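Local coordinates for flagellar brake protein YcgR (Klebsiella pneumoniae, PDB 5KEC) that binds the second messenger c-di-GMP and, as the transcriptional activator MrkH, probably switches on type 3 fimbriae genes in biofilm formation, at residues 48-59 and 90-101; 119-127 and 168-177. All coordinates share one frame; numbering follows the deposited sequence.

Contact 1. Residues 48-59 and 90-101; sequences FAEFHIQTHRKI and VDKGIRYAFSLP
Y96 reaches past the end of the neighbouring strand to put its hydroxyl on the backbone of R57 and I59. Y96 OH donates to R57 O over 2.5 Å, in the plane of that carbonyl and on a lone pair, and it also accepts from I59 N at 3.3 Å in a bent bond (136°). The ring between is filled on both faces: I59 CD1 lies over one, 3.9 Å from the ring centroid, and I94 CG2 of its own strand over the other. T55 CG2 comes to 3.3 Å from Y96 CE1, put there by OG1 standing anti to the backbone N (chi1 175°), where it accepts from R57 N in an ST turn that starts the bend leading to R57 O. Beneath these side chains run strands 50-55 and 94-99, an antiparallel pair inside the sheet of the MrkH-like, YcgR-like domain, with paired backbone bonds at F51/F98, I53/Y96 and T55/I94. F98 CB sits over the face of the F51 ring, 3.7 Å from its centroid, while the ring planes lie 15° apart but are so far displaced that they hardly overlap. I53 CG1 meets the edge of the F98 ring at CE2. Behind this face F67 packs edge-to-face on both phenylalanines, and F20 of helix 13-25 meets F51. The other face mixes H52, Q54 and R95 with A97: H52 ND1 lies 3.6 Å from R95 CD, A97 CB touches the imidazole, and D86 salt-bridges the guanidinium. At the loop end H56 NE2 donates to D91 O at 2.9 Å, within its ring plane, with G93 CA over the imidazole face.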
loop_
_atom_site.group_PDB
_atom_site.type_symbol
_atom_site.label_atom_id
_atom_site.label_comp_id
_atom_site.label_asym_id
_atom_site.label_seq_id
_atom_site.Cartn_x
_atom_site.Cartn_y
_atom_site.Cartn_z
ATOM N N PHE B 48 23.312 6.364 -11.067
ATOM C CA PHE B 48 23.865 5.273 -10.274
ATOM C C PHE B 48 23.152 5.060 -8.940
ATOM O O PHE B 48 23.206 3.970 -8.370
ATOM C CB PHE B 48 25.366 5.487 -10.055
ATOM C CG PHE B 48 25.699 6.763 -9.330
ATOM C CD1 PHE B 48 25.982 6.751 -7.971
ATOM C CD2 PHE B 48 25.731 7.974 -10.006
ATOM C CE1 PHE B 48 26.291 7.921 -7.298
ATOM C CE2 PHE B 48 26.039 9.149 -9.339
ATOM C CZ PHE B 48 26.319 9.121 -7.981
ATOM N N ALA B 49 22.471 6.088 -8.448
ATOM C CA ALA B 49 21.899 6.029 -7.105
ATOM C C ALA B 49 20.390 6.282 -7.042
ATOM O O ALA B 49 19.739 5.908 -6.064
ATOM C CB ALA B 49 22.630 7.001 -6.190
ATOM N N GLU B 50 19.839 6.910 -8.079
ATOM C CA GLU B 50 18.455 7.375 -8.034
ATOM C C GLU B 50 17.755 7.288 -9.388
ATOM O O GLU B 50 18.400 7.227 -10.430
ATOM C CB GLU B 50 18.406 8.822 -7.534
ATOM C CG GLU B 50 18.838 9.002 -6.089
ATOM C CD GLU B 50 19.046 10.458 -5.714
ATOM O OE1 GLU B 50 19.319 11.278 -6.621
ATOM O OE2 GLU B 50 18.939 10.778 -4.509
ATOM N N PHE B 51 16.429 7.258 -9.360
ATOM C CA PHE B 51 15.645 7.395 -10.581
ATOM C C PHE B 51 14.627 8.496 -10.378
ATOM O O PHE B 51 14.184 8.734 -9.258
ATOM C CB PHE B 51 14.951 6.085 -10.961
ATOM C CG PHE B 51 13.826 5.698 -10.042
ATOM C CD1 PHE B 51 12.530 6.128 -10.292
ATOM C CD2 PHE B 51 14.062 4.895 -8.933
ATOM C CE1 PHE B 51 11.485 5.767 -9.450
ATOM C CE2 PHE B 51 13.026 4.528 -8.081
ATOM C CZ PHE B 51 11.735 4.970 -8.338
ATOM N N HIS B 52 14.255 9.169 -11.460
ATOM C CA HIS B 52 13.330 10.290 -11.363
ATOM C C HIS B 52 12.015 10.008 -12.050
ATOM O O HIS B 52 11.961 9.278 -13.032
ATOM C CB HIS B 52 13.932 11.539 -11.998
ATOM C CG HIS B 52 15.142 12.046 -11.290
ATOM N ND1 HIS B 52 15.684 13.289 -11.543
ATOM C CD2 HIS B 52 15.915 11.483 -10.334
ATOM C CE1 HIS B 52 16.745 13.465 -10.774
ATOM N NE2 HIS B 52 16.907 12.384 -10.031
ATOM N N ILE B 53 10.956 10.610 -11.523
ATOM C CA ILE B 53 9.696 10.706 -12.235
ATOM C C ILE B 53 9.176 12.122 -12.037
ATOM O O ILE B 53 9.621 12.830 -11.133
ATOM C CB ILE B 53 8.673 9.675 -11.731
ATOM C CG1 ILE B 53 8.422 9.854 -10.236
ATOM C CG2 ILE B 53 9.143 8.248 -12.040
ATOM C CD1 ILE B 53 7.204 10.692 -9.927
ATOM N N GLN B 54 8.247 12.539 -12.891
ATOM C CA GLN B 54 7.684 13.878 -12.812
ATOM C C GLN B 54 6.175 13.802 -12.820
ATOM O O GLN B 54 5.581 13.038 -13.586
ATOM C CB GLN B 54 8.181 14.743 -13.979
ATOM C CG GLN B 54 9.693 14.995 -13.967
ATOM C CD GLN B 54 10.199 15.561 -15.284
ATOM O OE1 GLN B 54 9.439 16.154 -16.045
ATOM N NE2 GLN B 54 11.481 15.361 -15.568
ATOM N N THR B 55 5.551 14.599 -11.960
ATOM C CA THR B 55 4.106 14.597 -11.832
ATOM C C THR B 55 3.653 15.810 -11.032
ATOM O O THR B 55 4.392 16.322 -10.199
ATOM C CB THR B 55 3.618 13.316 -11.129
ATOM O OG1 THR B 55 2.203 13.391 -10.920
ATOM C CG2 THR B 55 4.308 13.153 -9.788
ATOM N N HIS B 56 2.438 16.275 -11.290
ATOM C CA HIS B 56 1.896 17.390 -10.524
ATOM C C HIS B 56 1.343 16.930 -9.177
ATOM O O HIS B 56 1.110 17.744 -8.287
ATOM C CB HIS B 56 0.825 18.138 -11.325
ATOM C CG HIS B 56 1.384 19.058 -12.366
ATOM N ND1 HIS B 56 1.675 18.645 -13.649
ATOM C CD2 HIS B 56 1.713 20.372 -12.312
ATOM C CE1 HIS B 56 2.154 19.663 -14.340
ATOM N NE2 HIS B 56 2.187 20.724 -13.551
ATOM N N ARG B 57 1.145 15.623 -9.027
ATOM C CA ARG B 57 0.563 15.075 -7.805
ATOM C C ARG B 57 1.524 15.163 -6.617
ATOM O O ARG B 57 2.747 15.152 -6.785
ATOM C CB ARG B 57 0.145 13.618 -8.015
ATOM C CG ARG B 57 -0.350 13.304 -9.414
ATOM C CD ARG B 57 -1.708 13.915 -9.692
ATOM N NE ARG B 57 -2.762 13.273 -8.916
ATOM C CZ ARG B 57 -4.038 13.230 -9.286
ATOM N NH1 ARG B 57 -4.420 13.785 -10.429
ATOM N NH2 ARG B 57 -4.931 12.625 -8.517
ATOM N N LYS B 58 0.963 15.256 -5.417
ATOM C CA LYS B 58 1.764 15.202 -4.201
ATOM C C LYS B 58 1.896 13.748 -3.763
ATOM O O LYS B 58 0.902 13.027 -3.663
ATOM C CB LYS B 58 1.128 16.029 -3.076
ATOM C CG LYS B 58 1.228 17.545 -3.239
ATOM C CD LYS B 58 0.260 18.073 -4.288
ATOM C CE LYS B 58 -0.102 19.530 -4.019
ATOM N NZ LYS B 58 1.102 20.404 -3.912
ATOM N N ILE B 59 3.127 13.322 -3.515
ATOM C CA ILE B 59 3.389 11.955 -3.092
ATOM C C ILE B 59 4.035 11.973 -1.715
ATOM O O ILE B 59 5.042 12.652 -1.513
ATOM C CB ILE B 59 4.322 11.237 -4.082
ATOM C CG1 ILE B 59 3.756 11.320 -5.499
ATOM C CG2 ILE B 59 4.534 9.785 -3.674
ATOM C CD1 ILE B 59 4.739 10.890 -6.571
ATOM N N VAL B 90 8.526 22.220 -16.022
ATOM C CA VAL B 90 7.799 21.800 -17.213
ATOM C C VAL B 90 6.320 21.934 -16.905
ATOM O O VAL B 90 5.738 21.061 -16.258
ATOM C CB VAL B 90 8.094 20.342 -17.595
ATOM C CG1 VAL B 90 7.782 20.111 -19.062
ATOM C CG2 VAL B 90 9.540 19.995 -17.304
ATOM N N ASP B 91 5.715 23.027 -17.361
ATOM C CA ASP B 91 4.362 23.357 -16.945
ATOM C C ASP B 91 4.416 23.427 -15.426
ATOM O O ASP B 91 3.459 23.086 -14.731
ATOM C CB ASP B 91 3.380 22.281 -17.415
ATOM C CG ASP B 91 1.935 22.664 -17.181
ATOM O OD1 ASP B 91 1.099 21.749 -17.019
ATOM O OD2 ASP B 91 1.634 23.878 -17.159
ATOM N N LYS B 92 5.569 23.876 -14.932
ATOM C CA LYS B 92 5.902 23.838 -13.511
ATOM C C LYS B 92 5.411 22.570 -12.819
ATOM O O LYS B 92 4.486 22.606 -12.008
ATOM C CB LYS B 92 5.409 25.093 -12.789
ATOM C CG LYS B 92 6.518 26.104 -12.534
ATOM C CD LYS B 92 7.711 25.428 -11.867
ATOM C CE LYS B 92 8.840 26.409 -11.589
ATOM N NZ LYS B 92 9.421 26.967 -12.840
ATOM N N GLY B 93 6.046 21.450 -13.154
ATOM C CA GLY B 93 5.732 20.174 -12.542
ATOM C C GLY B 93 6.735 19.839 -11.458
ATOM O O GLY B 93 7.718 20.554 -11.267
ATOM N N ILE B 94 6.485 18.752 -10.738
ATOM C CA ILE B 94 7.389 18.326 -9.681
ATOM C C ILE B 94 8.274 17.181 -10.139
ATOM O O ILE B 94 7.787 16.162 -10.625
ATOM C CB ILE B 94 6.628 17.877 -8.426
ATOM C CG1 ILE B 94 5.778 19.026 -7.882
ATOM C CG2 ILE B 94 7.604 17.379 -7.375
ATOM C CD1 ILE B 94 4.472 18.574 -7.252
ATOM N N ARG B 95 9.579 17.364 -9.987
ATOM C CA ARG B 95 10.542 16.308 -10.243
ATOM C C ARG B 95 10.845 15.594 -8.934
ATOM O O ARG B 95 11.381 16.194 -8.002
ATOM C CB ARG B 95 11.824 16.889 -10.841
ATOM C CG ARG B 95 12.893 15.855 -11.146
ATOM C CD ARG B 95 14.076 16.472 -11.884
ATOM N NE ARG B 95 14.935 17.271 -11.012
ATOM C CZ ARG B 95 14.862 18.594 -10.891
ATOM N NH1 ARG B 95 13.966 19.281 -11.589
ATOM N NH2 ARG B 95 15.689 19.232 -10.070
ATOM N N TYR B 96 10.473 14.320 -8.864
ATOM C CA TYR B 96 10.754 13.488 -7.701
ATOM C C TYR B 96 11.971 12.610 -7.949
ATOM O O TYR B 96 12.090 11.984 -9.004
ATOM C CB TYR B 96 9.567 12.575 -7.398
ATOM C CG TYR B 96 8.336 13.282 -6.889
ATOM C CD1 TYR B 96 7.313 13.646 -7.754
ATOM C CD2 TYR B 96 8.188 13.574 -5.539
ATOM C CE1 TYR B 96 6.183 14.279 -7.290
ATOM C CE2 TYR B 96 7.059 14.212 -5.066
ATOM C CZ TYR B 96 6.059 14.561 -5.949
ATOM O OH TYR B 96 4.934 15.194 -5.487
ATOM N N ALA B 97 12.868 12.551 -6.973
ATOM C CA ALA B 97 13.983 11.621 -7.039
ATOM C C ALA B 97 13.801 10.532 -5.988
ATOM O O ALA B 97 13.584 10.819 -4.811
ATOM C CB ALA B 97 15.304 12.346 -6.843
ATOM N N PHE B 98 13.869 9.281 -6.426
ATOM C CA PHE B 98 13.733 8.135 -5.539
ATOM C C PHE B 98 15.045 7.365 -5.538
ATOM O O PHE B 98 15.736 7.314 -6.551
ATOM C CB PHE B 98 12.602 7.214 -6.020
ATOM C CG PHE B 98 11.223 7.799 -5.875
ATOM C CD1 PHE B 98 10.480 7.576 -4.725
ATOM C CD2 PHE B 98 10.659 8.547 -6.896
ATOM C CE1 PHE B 98 9.213 8.105 -4.587
ATOM C CE2 PHE B 98 9.397 9.082 -6.766
ATOM C CZ PHE B 98 8.668 8.861 -5.609
ATOM N N SER B 99 15.402 6.778 -4.405
ATOM C CA SER B 99 16.573 5.913 -4.365
ATOM C C SER B 99 16.293 4.678 -5.203
ATOM O O SER B 99 15.178 4.164 -5.194
ATOM C CB SER B 99 16.905 5.500 -2.931
ATOM O OG SER B 99 17.620 6.521 -2.259
ATOM N N LEU B 100 17.295 4.205 -5.933
ATOM C CA LEU B 100 17.124 2.973 -6.686
ATOM C C LEU B 100 16.775 1.865 -5.712
ATOM O O LEU B 100 17.318 1.807 -4.611
ATOM C CB LEU B 100 18.387 2.621 -7.471
ATOM C CG LEU B 100 18.580 3.328 -8.817
ATOM C CD1 LEU B 100 19.943 2.994 -9.400
ATOM C CD2 LEU B 100 17.468 2.957 -9.801
ATOM N N PRO B 101 15.848 0.990 -6.108
ATOM C CA PRO B 101 15.476 -0.131 -5.245
ATOM C C PRO B 101 16.664 -1.066 -5.099
ATOM O O PRO B 101 17.517 -1.125 -5.988
ATOM C CB PRO B 101 14.359 -0.818 -6.034
ATOM C CG PRO B 101 14.652 -0.475 -7.464
ATOM C CD PRO B 101 15.189 0.923 -7.425
#

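Contact 2. Residues 119-127 and 168-177; sequences HEHDFYCRG and AVLMLAEYGE
R126 lies across M171 on the outer face of an antiparallel pairing of two strands distant in sequence, 124-127 and 168-171, part of the curled sheet of the second, PilZ-type β domain. Its CG falls between the backbone N and the carbonyl carbon (chi1 84°), and from there the chain runs extended to NE. CB and CG each pass M171 SD at 4.1 Å, CD comes closer at 3.7 Å, and NE is still beside the sulfur. V169 CB lies over one face of the guanidinium, with M171 SD and E177 OE1 at its edge; at the tip, NH2 forms a salt bridge to E177 OE1 whose hydrogen bond, at 3.5 Å, is weak. Backbone bonds at Y124/M171 and R126/V169 fix the pairing underneath. On the inner face C125 SG touches A168 CB and L170 CD2, with L182 of strand 177-193 behind. Next along the pair, the F123 ring is sandwiched: L172 CD2 lies over one face, 4.0 Å from the centroid, and H121 CB over the opposite one, while A173 CB meets its edge. Y175 CD2 approaches F123 CZ, and D226 of helix 214-234 holds the Y175 hydroxyl. H121 ND1 gives a weak bond to E174 OE2 at 3.0 Å, bent to 125°, with imidazole and carboxylate nearly coplanar.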
loop_
_atom_site.group_PDB
_atom_site.type_symbol
_atom_site.label_atom_id
_atom_site.label_comp_id
_atom_site.label_asym_id
_atom_site.label_seq_id
_atom_site.Cartn_x
_atom_site.Cartn_y
_atom_site.Cartn_z
ATOM N N HIS B 119 -14.761 -10.240 3.539
ATOM C CA HIS B 119 -14.817 -11.530 4.229
ATOM C C HIS B 119 -16.075 -11.706 5.079
ATOM O O HIS B 119 -16.896 -10.799 5.192
ATOM C CB HIS B 119 -13.562 -11.729 5.085
ATOM C CG HIS B 119 -13.378 -10.679 6.138
ATOM N ND1 HIS B 119 -13.963 -10.768 7.383
ATOM C CD2 HIS B 119 -12.688 -9.516 6.126
ATOM C CE1 HIS B 119 -13.631 -9.705 8.097
ATOM N NE2 HIS B 119 -12.860 -8.929 7.357
ATOM N N GLU B 120 -16.222 -12.885 5.677
ATOM C CA GLU B 120 -17.392 -13.187 6.504
ATOM C C GLU B 120 -17.054 -13.260 7.999
ATOM O O GLU B 120 -17.946 -13.224 8.851
ATOM C CB GLU B 120 -18.054 -14.490 6.034
ATOM C CG GLU B 120 -19.265 -14.917 6.857
ATOM C CD GLU B 120 -18.906 -15.900 7.958
ATOM O OE1 GLU B 120 -18.219 -16.899 7.657
ATOM O OE2 GLU B 120 -19.304 -15.673 9.122
ATOM N N HIS B 121 -15.764 -13.346 8.305
ATOM C CA HIS B 121 -15.298 -13.500 9.682
ATOM C C HIS B 121 -15.740 -12.384 10.635
ATOM O O HIS B 121 -16.014 -11.259 10.218
ATOM C CB HIS B 121 -13.775 -13.649 9.713
ATOM C CG HIS B 121 -13.289 -14.992 9.266
ATOM N ND1 HIS B 121 -13.069 -16.034 10.142
ATOM C CD2 HIS B 121 -12.980 -15.466 8.035
ATOM C CE1 HIS B 121 -12.646 -17.091 9.470
ATOM N NE2 HIS B 121 -12.581 -16.772 8.190
ATOM N N ASP B 122 -15.801 -12.725 11.920
ATOM C CA ASP B 122 -16.177 -11.795 12.982
ATOM C C ASP B 122 -14.949 -11.036 13.483
ATOM O O ASP B 122 -14.495 -11.260 14.598
ATOM C CB ASP B 122 -16.783 -12.576 14.152
ATOM C CG ASP B 122 -18.227 -12.202 14.428
ATOM O OD1 ASP B 122 -18.837 -11.484 13.606
ATOM O OD2 ASP B 122 -18.757 -12.641 15.471
ATOM N N PHE B 123 -14.410 -10.148 12.657
ATOM C CA PHE B 123 -13.205 -9.414 13.019
ATOM C C PHE B 123 -13.580 -8.008 13.457
ATOM O O PHE B 123 -14.416 -7.365 12.829
ATOM C CB PHE B 123 -12.238 -9.341 11.834
ATOM C CG PHE B 123 -11.685 -10.678 11.401
ATOM C CD1 PHE B 123 -11.780 -11.793 12.219
ATOM C CD2 PHE B 123 -11.060 -10.809 10.169
ATOM C CE1 PHE B 123 -11.256 -13.015 11.820
ATOM C CE2 PHE B 123 -10.538 -12.028 9.758
ATOM C CZ PHE B 123 -10.633 -13.134 10.586
ATOM N N TYR B 124 -12.958 -7.532 14.531
ATOM C CA TYR B 124 -13.242 -6.195 15.045
ATOM C C TYR B 124 -11.933 -5.497 15.396
ATOM O O TYR B 124 -10.881 -6.138 15.479
ATOM C CB TYR B 124 -14.144 -6.266 16.288
ATOM C CG TYR B 124 -15.531 -6.818 16.035
ATOM C CD1 TYR B 124 -16.589 -5.975 15.719
ATOM C CD2 TYR B 124 -15.785 -8.187 16.116
ATOM C CE1 TYR B 124 -17.862 -6.477 15.484
ATOM C CE2 TYR B 124 -17.053 -8.699 15.882
ATOM C CZ TYR B 124 -18.088 -7.839 15.566
ATOM O OH TYR B 124 -19.352 -8.338 15.337
ATOM N N CYS B 125 -11.998 -4.183 15.579
ATOM C CA CYS B 125 -10.855 -3.422 16.072
ATOM C C CYS B 125 -11.297 -2.567 17.249
ATOM O O CYS B 125 -12.231 -1.765 17.130
ATOM C CB CYS B 125 -10.280 -2.529 14.978
ATOM S SG CYS B 125 -8.967 -1.430 15.553
ATOM N N ARG B 126 -10.634 -2.740 18.388
ATOM C CA ARG B 126 -11.014 -2.000 19.581
ATOM C C ARG B 126 -9.809 -1.240 20.099
ATOM O O ARG B 126 -8.678 -1.525 19.714
ATOM C CB ARG B 126 -11.539 -2.945 20.667
ATOM C CG ARG B 126 -10.438 -3.577 21.503
ATOM C CD ARG B 126 -10.998 -4.605 22.472
ATOM N NE ARG B 126 -10.017 -5.644 22.778
ATOM C CZ ARG B 126 -9.281 -5.679 23.881
ATOM N NH1 ARG B 126 -9.417 -4.731 24.800
ATOM N NH2 ARG B 126 -8.410 -6.663 24.071
ATOM N N GLY B 127 -10.059 -0.279 20.979
ATOM C CA GLY B 127 -9.008 0.570 21.502
ATOM C C GLY B 127 -9.594 1.808 22.152
ATOM O O GLY B 127 -10.809 1.915 22.321
ATOM N N ALA B 168 -4.099 0.163 18.843
ATOM C CA ALA B 168 -5.368 -0.411 18.409
ATOM C C ALA B 168 -5.219 -1.923 18.410
ATOM O O ALA B 168 -4.144 -2.439 18.118
ATOM C CB ALA B 168 -5.723 0.076 17.018
ATOM N N VAL B 169 -6.289 -2.637 18.734
ATOM C CA VAL B 169 -6.205 -4.090 18.808
ATOM C C VAL B 169 -7.113 -4.761 17.787
ATOM O O VAL B 169 -8.328 -4.547 17.786
ATOM C CB VAL B 169 -6.528 -4.624 20.217
ATOM C CG1 VAL B 169 -6.348 -6.140 20.263
ATOM C CG2 VAL B 169 -5.643 -3.941 21.262
ATOM N N LEU B 170 -6.517 -5.575 16.921
ATOM C CA LEU B 170 -7.285 -6.362 15.965
ATOM C C LEU B 170 -7.797 -7.634 16.629
ATOM O O LEU B 170 -7.022 -8.520 16.969
ATOM C CB LEU B 170 -6.414 -6.711 14.759
ATOM C CG LEU B 170 -5.656 -5.528 14.162
ATOM C CD1 LEU B 170 -4.794 -5.985 13.003
ATOM C CD2 LEU B 170 -6.622 -4.417 13.735
ATOM N N MET B 171 -9.104 -7.702 16.849
ATOM C CA MET B 171 -9.732 -8.911 17.359
ATOM C C MET B 171 -10.057 -9.818 16.175
ATOM O O MET B 171 -10.996 -9.554 15.419
ATOM C CB MET B 171 -11.007 -8.556 18.114
ATOM C CG MET B 171 -10.781 -7.600 19.285
ATOM S SD MET B 171 -12.311 -6.874 19.918
ATOM C CE MET B 171 -13.223 -8.326 20.434
ATOM N N LEU B 172 -9.284 -10.886 16.004
ATOM C CA LEU B 172 -9.414 -11.705 14.801
ATOM C C LEU B 172 -9.926 -13.114 15.086
ATOM O O LEU B 172 -9.466 -14.088 14.493
ATOM C CB LEU B 172 -8.085 -11.749 14.041
ATOM C CG LEU B 172 -7.504 -10.367 13.706
ATOM C CD1 LEU B 172 -6.034 -10.449 13.290
ATOM C CD2 LEU B 172 -8.343 -9.678 12.628
ATOM N N ALA B 173 -10.893 -13.211 15.990
ATOM C CA ALA B 173 -11.548 -14.483 16.280
ATOM C C ALA B 173 -10.531 -15.604 16.475
ATOM O O ALA B 173 -9.667 -15.530 17.360
ATOM C CB ALA B 173 -12.537 -14.841 15.166
ATOM N N GLU B 174 -10.627 -16.634 15.637
ATOM C CA GLU B 174 -9.806 -17.835 15.801
ATOM C C GLU B 174 -8.307 -17.552 15.739
ATOM O O GLU B 174 -7.502 -18.364 16.192
ATOM C CB GLU B 174 -10.162 -18.890 14.745
ATOM C CG GLU B 174 -11.594 -18.836 14.241
ATOM C CD GLU B 174 -11.691 -18.285 12.829
ATOM O OE1 GLU B 174 -11.517 -19.067 11.866
ATOM O OE2 GLU B 174 -11.944 -17.071 12.681
ATOM N N TYR B 175 -7.929 -16.412 15.167
ATOM C CA TYR B 175 -6.516 -16.106 14.960
ATOM C C TYR B 175 -5.899 -15.350 16.122
ATOM O O TYR B 175 -4.702 -15.068 16.112
ATOM C CB TYR B 175 -6.314 -15.332 13.660
ATOM C CG TYR B 175 -6.785 -16.091 12.441
ATOM C CD1 TYR B 175 -5.922 -16.930 11.751
ATOM C CD2 TYR B 175 -8.097 -15.974 11.983
ATOM C CE1 TYR B 175 -6.345 -17.631 10.633
ATOM C CE2 TYR B 175 -8.533 -16.676 10.867
ATOM C CZ TYR B 175 -7.649 -17.500 10.196
ATOM O OH TYR B 175 -8.064 -18.196 9.085
ATOM N N GLY B 176 -6.713 -15.032 17.124
ATOM C CA GLY B 176 -6.227 -14.330 18.298
ATOM C C GLY B 176 -6.324 -12.820 18.165
ATOM O O GLY B 176 -7.188 -12.291 17.460
ATOM N N GLU B 177 -5.429 -12.124 18.850
ATOM C CA GLU B 177 -5.436 -10.672 18.845
ATOM C C GLU B 177 -4.087 -10.131 18.423
ATOM O O GLU B 177 -3.050 -10.763 18.633
ATOM C CB GLU B 177 -5.848 -10.128 20.218
ATOM C CG GLU B 177 -7.263 -10.511 20.596
ATOM C CD GLU B 177 -7.768 -9.805 21.832
ATOM O OE1 GLU B 177 -6.964 -9.557 22.754
ATOM O OE2 GLU B 177 -8.978 -9.500 21.881
#

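In the fold
Contacts 1 and 2 belong to different sheets, on opposite sides of the chain's centre, with centres about 39 Å apart. Both join two antiparallel strands and are partly buried. Contact 1 buries more surface, and its inner face is rich in aromatic side chains, with helix 13-25 near one end; its loop end reaches solvent. In contact 2 F123 lies between the strand pair and a turn whose Y175 and L172, with H121, pack on helix 214-234, while M171 sits outward beside the R126-E177 salt bridge. A tyrosine hydroxyl bonded to backbone marks contact 1, weak side-chain polar bonds contact 2. No c-di-GMP is bound here; its binding residues R114 and C207 have side chains about 9 Å from R57's and 7 Å from C125's.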